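Local coordinates for protein endoglucanase (Acetivibrio cellulolyticus, PDB 5NRM) that belongs to a cellulosomal scaffoldin that probably also degrades cellulose, and contributes a type I cohesin domain that binds an enzyme-borne dockerin, at residues 32-46 with 109-123. Numbering follows the deposited sequence.
Sequences ISTADFTVTYDATKL and SKAEVSISGTPTFGD
Phe37 stands on the buried face of its strand as a bump between two others, Ile115 and Phe121, both from segment 109-123. On one flank CD1 of Ile115 reaches CD1 of Phe37 at 3.8 Å; on the other, CZ of Phe121 lies 3.9 Å from CD2 of Phe37, the ring planes inclined by 36°. The ring rises there because CG sits between backbone N and carbonyl carbon (chi1 57°). Beside it, the small Ala35 leaves a shallow hollow that Phe121 fills, CE1 lying 3.6 Å from CB of Ala35. Further along, Val39 and Val113 meet through their CG1 methyls, and CG of Leu46 packs 3.7 Å from CB of Ala111. This is the beta-sandwich of a cohesin: strand 34-41 pairs antiparallel with 118-122 through its first half and with 110-116 through its second, the chain turning a corner at Gly117, where water 2 bridges Thr38 N and Ser116 O. A classic beta bulge ends the pairing, Gly122 O accepting from Ser33 N and Thr34 N. On the other face water 1 joins Asp36 OD2, Thr120 OG1 and Thr118 O; OD1 of Asp36 and OG1 of Thr34 both hydrogen-bond OG of Ser13 of the dockerin chain. Lys45 hydrogen-bonds Lys110 O through NZ at 3.0 Å, from above the carbonyl plane.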
loop_
_atom_site.group_PDB
_atom_site.type_symbol
_atom_site.label_atom_id
_atom_site.label_comp_id
_atom_site.label_asym_id
_atom_site.label_seq_id
_atom_site.Cartn_x
_atom_site.Cartn_y
_atom_site.Cartn_z
ATOM N N ILE A 32 5.459 -9.808 -6.769
ATOM C CA ILE A 32 5.398 -8.540 -6.090
ATOM C C ILE A 32 5.824 -8.748 -4.653
ATOM O O ILE A 32 5.138 -9.480 -3.905
ATOM C CB ILE A 32 3.985 -7.937 -6.134
ATOM C CG1 ILE A 32 3.566 -7.610 -7.577
ATOM C CG2 ILE A 32 3.855 -6.739 -5.197
ATOM C CD1 ILE A 32 4.368 -6.572 -8.304
ATOM N N SER A 33 6.919 -8.121 -4.243
ATOM C CA SER A 33 7.443 -8.173 -2.882
ATOM C C SER A 33 7.144 -6.950 -2.056
ATOM O O SER A 33 7.265 -7.023 -0.841
ATOM C CB SER A 33 8.941 -8.410 -2.851
ATOM O OG SER A 33 9.286 -9.666 -3.426
ATOM N N THR A 34 6.818 -5.830 -2.686
ATOM C CA THR A 34 6.506 -4.597 -1.928
ATOM C C THR A 34 5.401 -3.830 -2.619
ATOM O O THR A 34 5.315 -3.851 -3.878
ATOM C CB THR A 34 7.765 -3.624 -1.805
ATOM O OG1 THR A 34 7.796 -2.664 -2.878
ATOM C CG2 THR A 34 9.059 -4.298 -1.907
ATOM N N ALA A 35 4.609 -3.096 -1.867
ATOM C CA ALA A 35 3.618 -2.179 -2.456
ATOM C C ALA A 35 3.331 -1.067 -1.524
ATOM O O ALA A 35 3.232 -1.313 -0.299
ATOM C CB ALA A 35 2.338 -2.904 -2.812
ATOM N N ASP A 36 3.092 0.149 -2.057
ATOM C CA ASP A 36 2.508 1.218 -1.293
ATOM C C ASP A 36 1.723 2.103 -2.184
ATOM O O ASP A 36 2.187 2.496 -3.236
ATOM C CB ASP A 36 3.545 2.030 -0.448
ATOM C CG ASP A 36 4.469 2.887 -1.298
ATOM O OD1 ASP A 36 5.365 2.274 -1.852
ATOM O OD2 ASP A 36 4.256 4.110 -1.400
ATOM N N PHE A 37 0.572 2.514 -1.709
ATOM C CA PHE A 37 -0.249 3.467 -2.490
ATOM C C PHE A 37 -1.326 4.039 -1.609
ATOM O O PHE A 37 -1.575 3.522 -0.511
ATOM C CB PHE A 37 -0.818 2.867 -3.789
ATOM C CG PHE A 37 -1.665 1.638 -3.606
ATOM C CD1 PHE A 37 -3.002 1.679 -3.293
ATOM C CD2 PHE A 37 -1.078 0.367 -3.712
ATOM C CE1 PHE A 37 -3.749 0.521 -3.173
ATOM C CE2 PHE A 37 -1.800 -0.787 -3.625
ATOM C CZ PHE A 37 -3.152 -0.717 -3.322
ATOM N N THR A 38 -1.879 5.151 -2.110
ATOM C CA THR A 38 -2.946 5.865 -1.425
ATOM C C THR A 38 -4.218 5.583 -2.203
ATOM O O THR A 38 -4.235 5.616 -3.416
ATOM C CB THR A 38 -2.687 7.355 -1.438
ATOM O OG1 THR A 38 -1.504 7.658 -0.721
ATOM C CG2 THR A 38 -3.817 8.181 -0.787
ATOM N N VAL A 39 -5.320 5.351 -1.459
ATOM C CA VAL A 39 -6.693 5.262 -2.001
ATOM C C VAL A 39 -7.541 6.389 -1.449
ATOM O O VAL A 39 -7.606 6.544 -0.249
ATOM C CB VAL A 39 -7.372 3.912 -1.698
ATOM C CG1 VAL A 39 -8.777 3.890 -2.306
ATOM C CG2 VAL A 39 -6.545 2.749 -2.173
ATOM N N THR A 40 -8.095 7.181 -2.323
ATOM C CA THR A 40 -9.073 8.215 -1.985
ATOM C C THR A 40 -10.456 7.680 -2.274
ATOM O O THR A 40 -10.663 6.877 -3.178
ATOM C CB THR A 40 -8.792 9.570 -2.610
ATOM O OG1 THR A 40 -8.735 9.424 -4.005
ATOM C CG2 THR A 40 -7.475 10.083 -2.083
ATOM N N TYR A 41 -11.428 8.169 -1.508
ATOM C CA TYR A 41 -12.843 7.785 -1.707
ATOM C C TYR A 41 -13.706 8.968 -1.414
ATOM O O TYR A 41 -13.363 9.859 -0.589
ATOM C CB TYR A 41 -13.176 6.529 -0.913
ATOM C CG TYR A 41 -13.059 6.710 0.570
ATOM C CD1 TYR A 41 -14.169 7.166 1.346
ATOM C CD2 TYR A 41 -11.870 6.453 1.237
ATOM C CE1 TYR A 41 -14.037 7.395 2.705
ATOM C CE2 TYR A 41 -11.746 6.672 2.579
ATOM C CZ TYR A 41 -12.822 7.132 3.343
ATOM O OH TYR A 41 -12.700 7.393 4.715
ATOM N N ASP A 42 -14.907 8.927 -1.963
ATOM C CA ASP A 42 -15.842 10.067 -1.754
ATOM C C ASP A 42 -16.506 9.935 -0.385
ATOM O O ASP A 42 -17.485 9.163 -0.176
ATOM C CB ASP A 42 -16.898 10.074 -2.854
ATOM C CG ASP A 42 -17.882 11.206 -2.747
ATOM O OD1 ASP A 42 -17.864 11.913 -1.716
ATOM O OD2 ASP A 42 -18.660 11.375 -3.722
ATOM N N ALA A 43 -15.930 10.657 0.578
ATOM C CA ALA A 43 -16.394 10.498 1.968
ATOM C C ALA A 43 -17.731 11.189 2.146
ATOM O O ALA A 43 -18.348 10.968 3.183
ATOM C CB ALA A 43 -15.384 11.052 2.963
ATOM N N THR A 44 -18.257 11.942 1.164
ATOM C CA THR A 44 -19.596 12.493 1.327
ATOM C C THR A 44 -20.655 11.420 1.125
ATOM O O THR A 44 -21.800 11.626 1.540
ATOM C CB THR A 44 -19.881 13.637 0.340
ATOM O OG1 THR A 44 -20.089 13.139 -0.998
ATOM C CG2 THR A 44 -18.829 14.670 0.426
ATOM N N LYS A 45 -20.260 10.288 0.546
ATOM C CA LYS A 45 -21.174 9.188 0.285
ATOM C C LYS A 45 -20.837 7.870 0.987
ATOM O O LYS A 45 -21.702 7.039 1.123
ATOM C CB LYS A 45 -21.254 8.945 -1.187
ATOM C CG LYS A 45 -21.794 10.136 -1.964
ATOM C CD LYS A 45 -21.828 9.817 -3.454
ATOM C CE LYS A 45 -21.981 11.100 -4.265
ATOM N NZ LYS A 45 -22.717 10.800 -5.487
ATOM N N LEU A 46 -19.594 7.714 1.405
ATOM C CA LEU A 46 -19.110 6.472 1.939
ATOM C C LEU A 46 -18.479 6.717 3.287
ATOM O O LEU A 46 -17.655 7.645 3.456
ATOM C CB LEU A 46 -18.070 5.808 1.037
ATOM C CG LEU A 46 -18.427 5.501 -0.426
ATOM C CD1 LEU A 46 -17.183 5.069 -1.163
ATOM C CD2 LEU A 46 -19.587 4.487 -0.555
ATOM N N SER A 109 -26.404 7.948 -8.304
ATOM C CA SER A 109 -25.116 8.705 -8.216
ATOM C C SER A 109 -23.956 7.747 -7.999
ATOM O O SER A 109 -24.189 6.542 -7.895
ATOM C CB SER A 109 -25.171 9.755 -7.133
ATOM O OG SER A 109 -25.117 9.226 -5.794
ATOM N N LYS A 110 -22.733 8.290 -8.030
ATOM C CA LYS A 110 -21.527 7.452 -7.948
ATOM C C LYS A 110 -20.610 7.992 -6.846
ATOM O O LYS A 110 -20.512 9.183 -6.663
ATOM C CB LYS A 110 -20.661 7.471 -9.226
ATOM C CG LYS A 110 -21.362 7.321 -10.516
ATOM C CD LYS A 110 -21.880 5.958 -10.771
ATOM C CE LYS A 110 -22.429 5.923 -12.186
ATOM N NZ LYS A 110 -23.925 6.062 -12.161
ATOM N N ALA A 111 -19.994 7.078 -6.119
ATOM C CA ALA A 111 -18.994 7.399 -5.088
ATOM C C ALA A 111 -17.660 6.903 -5.627
ATOM O O ALA A 111 -17.408 5.705 -5.631
ATOM C CB ALA A 111 -19.307 6.768 -3.759
ATOM N N GLU A 112 -16.816 7.819 -6.091
ATOM C CA GLU A 112 -15.534 7.476 -6.679
ATOM C C GLU A 112 -14.604 6.885 -5.626
ATOM O O GLU A 112 -14.593 7.310 -4.423
ATOM C CB GLU A 112 -14.878 8.692 -7.278
ATOM C CG GLU A 112 -15.598 9.164 -8.534
ATOM C CD GLU A 112 -14.947 10.305 -9.240
ATOM O OE1 GLU A 112 -13.937 10.804 -8.690
ATOM O OE2 GLU A 112 -15.485 10.668 -10.323
ATOM N N VAL A 113 -13.817 5.884 -6.051
ATOM C CA VAL A 113 -12.804 5.262 -5.214
ATOM C C VAL A 113 -11.584 5.159 -6.178
ATOM O O VAL A 113 -11.681 4.511 -7.206
ATOM C CB VAL A 113 -13.168 3.866 -4.700
ATOM C CG1 VAL A 113 -12.099 3.296 -3.801
ATOM C CG2 VAL A 113 -14.473 3.899 -3.911
ATOM N N SER A 114 -10.486 5.824 -5.834
ATOM C CA SER A 114 -9.401 6.089 -6.809
ATOM C C SER A 114 -8.053 5.863 -6.140
ATOM O O SER A 114 -7.851 6.096 -4.917
ATOM C CB SER A 114 -9.441 7.538 -7.230
ATOM O OG SER A 114 -10.707 7.866 -7.720
ATOM N N ILE A 115 -7.058 5.530 -6.990
ATOM C CA ILE A 115 -5.663 5.647 -6.534
ATOM C C ILE A 115 -5.265 7.112 -6.603
ATOM O O ILE A 115 -5.660 7.810 -7.564
ATOM C CB ILE A 115 -4.786 4.796 -7.438
ATOM C CG1 ILE A 115 -5.214 3.320 -7.486
ATOM C CG2 ILE A 115 -3.293 4.928 -6.989
ATOM C CD1 ILE A 115 -5.281 2.554 -6.161
ATOM N N SER A 116 -4.554 7.603 -5.589
ATOM C CA SER A 116 -4.106 8.966 -5.495
ATOM C C SER A 116 -2.558 9.030 -5.433
ATOM O O SER A 116 -1.969 8.259 -4.730
ATOM C CB SER A 116 -4.703 9.610 -4.217
ATOM O OG SER A 116 -4.288 10.961 -4.079
ATOM N N GLY A 117 -1.964 9.923 -6.218
ATOM C CA GLY A 117 -0.513 10.085 -6.246
ATOM C C GLY A 117 0.188 8.887 -6.839
ATOM O O GLY A 117 -0.375 8.173 -7.686
ATOM N N THR A 118 1.455 8.699 -6.483
ATOM C CA THR A 118 2.284 7.691 -7.152
ATOM C C THR A 118 2.272 6.397 -6.408
ATOM O O THR A 118 2.698 6.348 -5.268
ATOM C CB THR A 118 3.730 8.276 -7.319
ATOM O OG1 THR A 118 3.705 9.405 -8.223
ATOM C CG2 THR A 118 4.695 7.237 -7.834
ATOM N N PRO A 119 1.836 5.320 -7.041
ATOM C CA PRO A 119 1.941 4.033 -6.415
ATOM C C PRO A 119 3.304 3.403 -6.698
ATOM O O PRO A 119 3.922 3.677 -7.744
ATOM C CB PRO A 119 0.823 3.249 -7.071
ATOM C CG PRO A 119 0.648 3.799 -8.397
ATOM C CD PRO A 119 1.110 5.226 -8.349
ATOM N N THR A 120 3.809 2.665 -5.717
ATOM C CA THR A 120 5.022 1.923 -5.900
ATOM C C THR A 120 4.858 0.424 -5.658
ATOM O O THR A 120 4.233 0.022 -4.690
ATOM C CB THR A 120 6.149 2.454 -5.014
ATOM O OG1 THR A 120 6.380 3.836 -5.345
ATOM C CG2 THR A 120 7.468 1.631 -5.165
ATOM N N PHE A 121 5.353 -0.357 -6.621
ATOM C CA PHE A 121 5.460 -1.822 -6.511
ATOM C C PHE A 121 6.844 -2.252 -6.807
ATOM O O PHE A 121 7.505 -1.711 -7.742
ATOM C CB PHE A 121 4.517 -2.481 -7.518
ATOM C CG PHE A 121 3.092 -2.194 -7.237
ATOM C CD1 PHE A 121 2.339 -2.999 -6.395
ATOM C CD2 PHE A 121 2.493 -1.097 -7.829
ATOM C CE1 PHE A 121 1.022 -2.688 -6.132
ATOM C CE2 PHE A 121 1.161 -0.789 -7.573
ATOM C CZ PHE A 121 0.434 -1.589 -6.730
ATOM N N GLY A 122 7.355 -3.112 -5.950
ATOM C CA GLY A 122 8.636 -3.720 -6.206
ATOM C C GLY A 122 8.529 -5.177 -6.410
ATOM O O GLY A 122 7.779 -5.837 -5.658
ATOM N N ASP A 123 9.238 -5.695 -7.412
ATOM C CA ASP A 123 9.283 -7.143 -7.603
ATOM C C ASP A 123 10.190 -7.858 -6.605
ATOM O O ASP A 123 10.693 -7.227 -5.676
ATOM C CB ASP A 123 9.482 -7.482 -9.059
ATOM C CG ASP A 123 10.915 -7.293 -9.524
ATOM O OD1 ASP A 123 11.856 -7.035 -8.729
ATOM O OD2 ASP A 123 11.101 -7.412 -10.765
HETATM O O HOH W 1 4.800 5.387 -3.762
HETATM O O HOH W 2 -0.363 6.064 -4.446
HETATM O O HOH W 3 -17.709 10.636 -6.099
#